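Local coordinates for protein probable 2-phosphosulfolactate phosphatase (Clostridium acetobutylicum, PDB 1VR0) that probably catalyses the magnesium-dependent hydrolysis of (2R)-O-phospho-3-sulfolactate to (2R)-3-sulfolactate and phosphate, at residues K32-I37 with E125-I130; G133-G138 with S171-N176. All coordinates share one frame; numbering follows the deposited sequence.

Contact 1. Residues K32-I37 with E125-I130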
loop_
_atom_site.group_PDB
_atom_site.type_symbol
_atom_site.label_atom_id
_atom_site.label_comp_id
_atom_site.label_asym_id
_atom_site.label_seq_id
_atom_site.Cartn_x
_atom_site.Cartn_y
_atom_site.Cartn_z
ATOM N N LYS A 32 -12.868 13.785 5.844
ATOM C CA LYS A 32 -11.893 13.403 6.858
ATOM C C LYS A 32 -10.853 14.492 7.128
ATOM O O LYS A 32 -10.820 15.507 6.470
ATOM C CB LYS A 32 -11.197 12.098 6.442
ATOM C CG LYS A 32 -12.160 10.946 6.413
ATOM C CD LYS A 32 -11.496 9.666 6.059
ATOM C CE LYS A 32 -12.442 8.491 6.280
ATOM N NZ LYS A 32 -11.585 7.269 6.453
ATOM N N THR A 33 -10.008 14.272 8.116
ATOM C CA THR A 33 -8.787 15.048 8.252
ATOM C C THR A 33 -7.766 14.346 7.358
ATOM O O THR A 33 -7.364 13.216 7.644
ATOM C CB THR A 33 -8.284 15.072 9.720
ATOM O OG1 THR A 33 -9.228 15.747 10.548
ATOM C CG2 THR A 33 -6.977 15.766 9.851
ATOM N N ALA A 34 -7.376 14.983 6.258
ATOM C CA ALA A 34 -6.337 14.424 5.371
ATOM C C ALA A 34 -4.980 15.047 5.674
ATOM O O ALA A 34 -4.862 16.251 5.794
ATOM C CB ALA A 34 -6.677 14.645 3.924
ATOM N N VAL A 35 -3.958 14.217 5.804
ATOM C CA VAL A 35 -2.627 14.698 6.050
ATOM C C VAL A 35 -1.773 14.320 4.844
ATOM O O VAL A 35 -1.577 13.151 4.571
ATOM C CB VAL A 35 -2.058 14.054 7.303
ATOM C CG1 VAL A 35 -0.616 14.491 7.527
ATOM C CG2 VAL A 35 -2.940 14.378 8.525
ATOM N N VAL A 36 -1.294 15.306 4.101
ATOM C CA VAL A 36 -0.517 15.021 2.912
ATOM C C VAL A 36 0.979 14.997 3.254
ATOM O O VAL A 36 1.505 15.906 3.919
ATOM C CB VAL A 36 -0.813 16.014 1.806
ATOM C CG1 VAL A 36 0.037 15.700 0.611
ATOM C CG2 VAL A 36 -2.295 15.974 1.428
ATOM N N ILE A 37 1.660 13.952 2.790
ATOM C CA ILE A 37 3.092 13.787 3.035
ATOM C C ILE A 37 3.897 13.594 1.750
ATOM O O ILE A 37 3.634 12.697 0.963
ATOM C CB ILE A 37 3.323 12.640 4.033
ATOM C CG1 ILE A 37 2.733 13.051 5.390
ATOM C CG2 ILE A 37 4.786 12.367 4.239
ATOM C CD1 ILE A 37 2.547 11.901 6.324
ATOM N N GLU A 125 -8.744 17.251 -2.192
ATOM C CA GLU A 125 -9.719 18.360 -2.095
ATOM C C GLU A 125 -11.002 18.078 -1.314
ATOM O O GLU A 125 -11.558 18.987 -0.695
ATOM C CB GLU A 125 -10.143 18.847 -3.481
ATOM C CG GLU A 125 -8.998 19.434 -4.259
ATOM C CD GLU A 125 -9.348 20.737 -4.896
ATOM O OE1 GLU A 125 -10.335 20.700 -5.689
ATOM O OE2 GLU A 125 -8.642 21.758 -4.604
ATOM N N THR A 126 -11.514 16.861 -1.371
ATOM C CA THR A 126 -12.821 16.617 -0.764
ATOM C C THR A 126 -12.767 16.420 0.747
ATOM O O THR A 126 -13.815 16.193 1.362
ATOM C CB THR A 126 -13.505 15.396 -1.411
ATOM O OG1 THR A 126 -12.584 14.277 -1.423
ATOM C CG2 THR A 126 -13.938 15.750 -2.839
ATOM N N ALA A 127 -11.564 16.453 1.338
ATOM C CA ALA A 127 -11.425 16.237 2.774
ATOM C C ALA A 127 -11.997 17.425 3.510
ATOM O O ALA A 127 -12.055 18.522 2.954
ATOM C CB ALA A 127 -9.966 16.056 3.137
ATOM N N ARG A 128 -12.412 17.227 4.762
ATOM C CA ARG A 128 -12.845 18.352 5.577
ATOM C C ARG A 128 -11.686 19.321 5.868
ATOM O O ARG A 128 -11.861 20.541 5.821
ATOM C CB ARG A 128 -13.460 17.884 6.887
ATOM C CG ARG A 128 -14.063 19.033 7.714
ATOM C CD ARG A 128 -14.485 18.565 9.063
ATOM N NE ARG A 128 -15.655 17.703 8.992
ATOM C CZ ARG A 128 -16.116 16.979 10.006
ATOM N NH1 ARG A 128 -15.500 16.985 11.184
ATOM N NH2 ARG A 128 -17.194 16.224 9.823
ATOM N N ASP A 129 -10.524 18.765 6.218
ATOM C CA ASP A 129 -9.329 19.560 6.472
ATOM C C ASP A 129 -8.181 18.892 5.795
ATOM O O ASP A 129 -7.985 17.710 6.022
ATOM C CB ASP A 129 -9.022 19.618 7.965
ATOM C CG ASP A 129 -10.053 20.416 8.739
ATOM O OD1 ASP A 129 -10.054 21.647 8.588
ATOM O OD2 ASP A 129 -10.864 19.812 9.502
ATOM N N ILE A 130 -7.432 19.633 4.974
ATOM C CA ILE A 130 -6.176 19.134 4.413
ATOM C C ILE A 130 -4.971 19.734 5.151
ATOM O O ILE A 130 -4.692 20.918 5.034
ATOM C CB ILE A 130 -6.000 19.454 2.920
ATOM C CG1 ILE A 130 -7.113 18.834 2.076
ATOM C CG2 ILE A 130 -4.609 18.957 2.446
ATOM C CD1 ILE A 130 -8.247 19.735 1.836
HETATM O O HOH W 1 -11.326 17.290 9.969
#
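Two parallel strands, 33-37 and 129-133, begin their pairing here, and two backbone hydrogen bonds and a weak third join them. The carbonyl of Lys-32 receives Asp-129 N at 3.3 Å, a long but straight bond (168° at the hydrogen) that lies in the carbonyl plane. The same oxygen takes a second, weak bond from Arg-128 N. Two residues along the strand, Ala-34 N donates to Asp-129 O at 2.8 Å, nearly along the C=O axis, so that Asp-129 is gripped through both its N-H and its carbonyl. CA-H...O contacts fill in between, with Ile-130 CA 3.5 Å from Ala-34 O.

The polar side chains of Thr-33 and Asp-129 share one face of the sheet. A water spans them, donating to Thr-33 OG1 at 2.7 Å and to Asp-129 OD2 at 2.6 Å.

Apolar contacts occupy the other face. The methyl CB of Ala-127 meets CB of Ala-34 at 3.7 Å. Val-36 and Ile-130 lie side by side, their CG2 methyls 3.9 Å apart, that of Val-36 anti to its carbonyl carbon and that of Ile-130 anti to its backbone N.

Strand 152-156 pairs with the other edge of 33-37. Main-chain bonds thus hold the strands, while side chains distinguish this alignment: one water at the start of the face on which helix 138-148 packs, methyls on the other.

Contact 2. Residues G133-G138 with S171-N176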
loop_
_atom_site.group_PDB
_atom_site.type_symbol
_atom_site.label_atom_id
_atom_site.label_comp_id
_atom_site.label_asym_id
_atom_site.label_seq_id
_atom_site.Cartn_x
_atom_site.Cartn_y
_atom_site.Cartn_z
ATOM N N GLY A 133 1.985 17.734 6.186
ATOM C CA GLY A 133 2.830 17.094 7.173
ATOM C C GLY A 133 4.174 16.656 6.655
ATOM O O GLY A 133 4.371 16.428 5.463
ATOM N N SER A 134 5.112 16.548 7.584
ATOM C CA SER A 134 6.495 16.202 7.270
ATOM C C SER A 134 7.100 15.746 8.567
ATOM O O SER A 134 6.475 15.890 9.640
ATOM C CB SER A 134 7.233 17.439 6.749
ATOM O OG SER A 134 7.286 18.494 7.727
ATOM N N VAL A 135 8.331 15.263 8.509
ATOM C CA VAL A 135 9.057 14.959 9.757
ATOM C C VAL A 135 9.221 16.209 10.606
ATOM O O VAL A 135 9.126 16.163 11.837
ATOM C CB VAL A 135 10.454 14.309 9.481
ATOM C CG1 VAL A 135 11.156 13.914 10.777
ATOM C CG2 VAL A 135 10.289 13.089 8.645
ATOM N N LEU A 136 9.469 17.322 9.935
ATOM C CA LEU A 136 9.779 18.586 10.610
ATOM C C LEU A 136 8.656 19.063 11.511
ATOM O O LEU A 136 8.929 19.643 12.543
ATOM C CB LEU A 136 10.049 19.674 9.574
ATOM C CG LEU A 136 11.170 19.428 8.581
ATOM C CD1 LEU A 136 10.983 20.340 7.372
ATOM C CD2 LEU A 136 12.499 19.639 9.271
ATOM N N ASN A 137 7.400 18.849 11.106
ATOM C CA ASN A 137 6.253 19.270 11.921
ATOM C C ASN A 137 5.347 18.126 12.385
ATOM O O ASN A 137 4.182 18.343 12.722
ATOM C CB ASN A 137 5.446 20.363 11.205
ATOM C CG ASN A 137 4.667 19.851 10.018
ATOM O OD1 ASN A 137 4.907 18.755 9.539
ATOM N ND2 ASN A 137 3.720 20.645 9.546
ATOM N N GLY A 138 5.910 16.927 12.454
ATOM C CA GLY A 138 5.167 15.721 12.822
ATOM C C GLY A 138 4.415 15.827 14.129
ATOM O O GLY A 138 3.222 15.582 14.166
ATOM N N SER A 171 4.696 8.811 7.724
ATOM C CA SER A 171 3.324 8.538 8.185
ATOM C C SER A 171 3.314 7.843 9.524
ATOM O O SER A 171 2.564 8.193 10.410
ATOM C CB SER A 171 2.576 7.643 7.233
ATOM O OG SER A 171 2.544 8.174 5.922
ATOM N N GLY A 172 4.156 6.833 9.654
ATOM C CA GLY A 172 4.302 6.077 10.884
ATOM C C GLY A 172 4.710 6.918 12.062
ATOM O O GLY A 172 4.193 6.735 13.150
ATOM N N TYR A 173 5.650 7.826 11.842
ATOM C CA TYR A 173 6.091 8.720 12.889
ATOM C C TYR A 173 4.941 9.556 13.397
ATOM O O TYR A 173 4.775 9.735 14.622
ATOM C CB TYR A 173 7.196 9.626 12.349
ATOM C CG TYR A 173 7.536 10.798 13.202
ATOM C CD1 TYR A 173 7.864 10.641 14.543
ATOM C CD2 TYR A 173 7.593 12.078 12.650
ATOM C CE1 TYR A 173 8.228 11.739 15.307
ATOM C CE2 TYR A 173 7.952 13.164 13.406
ATOM C CZ TYR A 173 8.262 12.999 14.729
ATOM O OH TYR A 173 8.608 14.122 15.475
ATOM N N ILE A 174 4.152 10.070 12.457
ATOM C CA ILE A 174 3.057 10.957 12.795
ATOM C C ILE A 174 1.957 10.186 13.537
ATOM O O ILE A 174 1.417 10.669 14.525
ATOM C CB ILE A 174 2.562 11.666 11.536
ATOM C CG1 ILE A 174 3.664 12.636 11.067
ATOM C CG2 ILE A 174 1.262 12.406 11.786
ATOM C CD1 ILE A 174 3.364 13.442 9.853
ATOM N N ILE A 175 1.650 8.987 13.056
ATOM C CA ILE A 175 0.674 8.127 13.694
ATOM C C ILE A 175 1.140 7.846 15.126
ATOM O O ILE A 175 0.378 7.932 16.070
ATOM C CB ILE A 175 0.505 6.835 12.889
ATOM C CG1 ILE A 175 -0.218 7.158 11.582
ATOM C CG2 ILE A 175 -0.243 5.771 13.680
ATOM C CD1 ILE A 175 -0.088 6.075 10.521
ATOM N N ASN A 176 2.425 7.574 15.285
ATOM C CA ASN A 176 2.978 7.332 16.590
ATOM C C ASN A 176 2.783 8.493 17.526
ATOM O O ASN A 176 2.526 8.299 18.688
ATOM C CB ASN A 176 4.466 7.024 16.496
ATOM C CG ASN A 176 4.960 6.274 17.703
ATOM O OD1 ASN A 176 5.554 6.833 18.599
ATOM N ND2 ASN A 176 4.638 5.007 17.751
#
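Tyr-173 and Ile-174, neighbours on helix 165-181, both direct their side chains at the turn that opens the beta-alpha-beta crossover from strand 129-133 through helix 138-148 to the parallel strand 152-156, which helix 165-181 follows. The tyrosine has CG anti to its backbone N (chi1 167°), which carries the ring out to the turn so that CE2 does the touching. Val-135 O comes up to the ring edge, near its plane, 3.6 Å from CE2, while Val-135 CG1 makes a looser apolar contact with the same carbon. Gly-138 CA approaches obliquely, 3.8 Å from Tyr-173 CE2.

Ile-174 uses its longer branch. CG1, anti to the carbonyl carbon (chi1 -68°), sits 3.9 Å from Gly-138 CA, and the extended chain brings CD1 to 4.0 Å from Ser-134 O.

Just ahead of the type I turn from Val-135 to Gly-138, Ser-134 N gives a weak bond to Asn-137 OD1 at 3.0 Å. Asn-137 ND2 binds Ile-132 O and Leu-237 O, fixing the amide at both ends.

No hydrogen bond joins helix to turn; the buried interface rests on van der Waals contact, and the place where a CB would stand on Gly-138 is taken by the Tyr-173 ring.

Both segments of contact 1 precede those of contact 2 in the sequence, and the centres of the two contacts lie 15 Å apart. Strand 129-133 joins them: its start pairs with strand 33-37 in contact 1, and its end enters the turn of contact 2. At the far end of the strand pair, Val-36 O and Gly-133 N lie 3.0 Å apart, probably hydrogen-bonded. Ile-37 packs against helix 165-181, on Ser-171 and Ile-174. The same helix supplies the magnesium ligand Asp-167, and Asp-38, another ligand, directly follows strand 33-37. The side chains of Val-36 and Ser-134 are about 9 and 11 Å from the magnesium, consistent with a second layer behind the metal site.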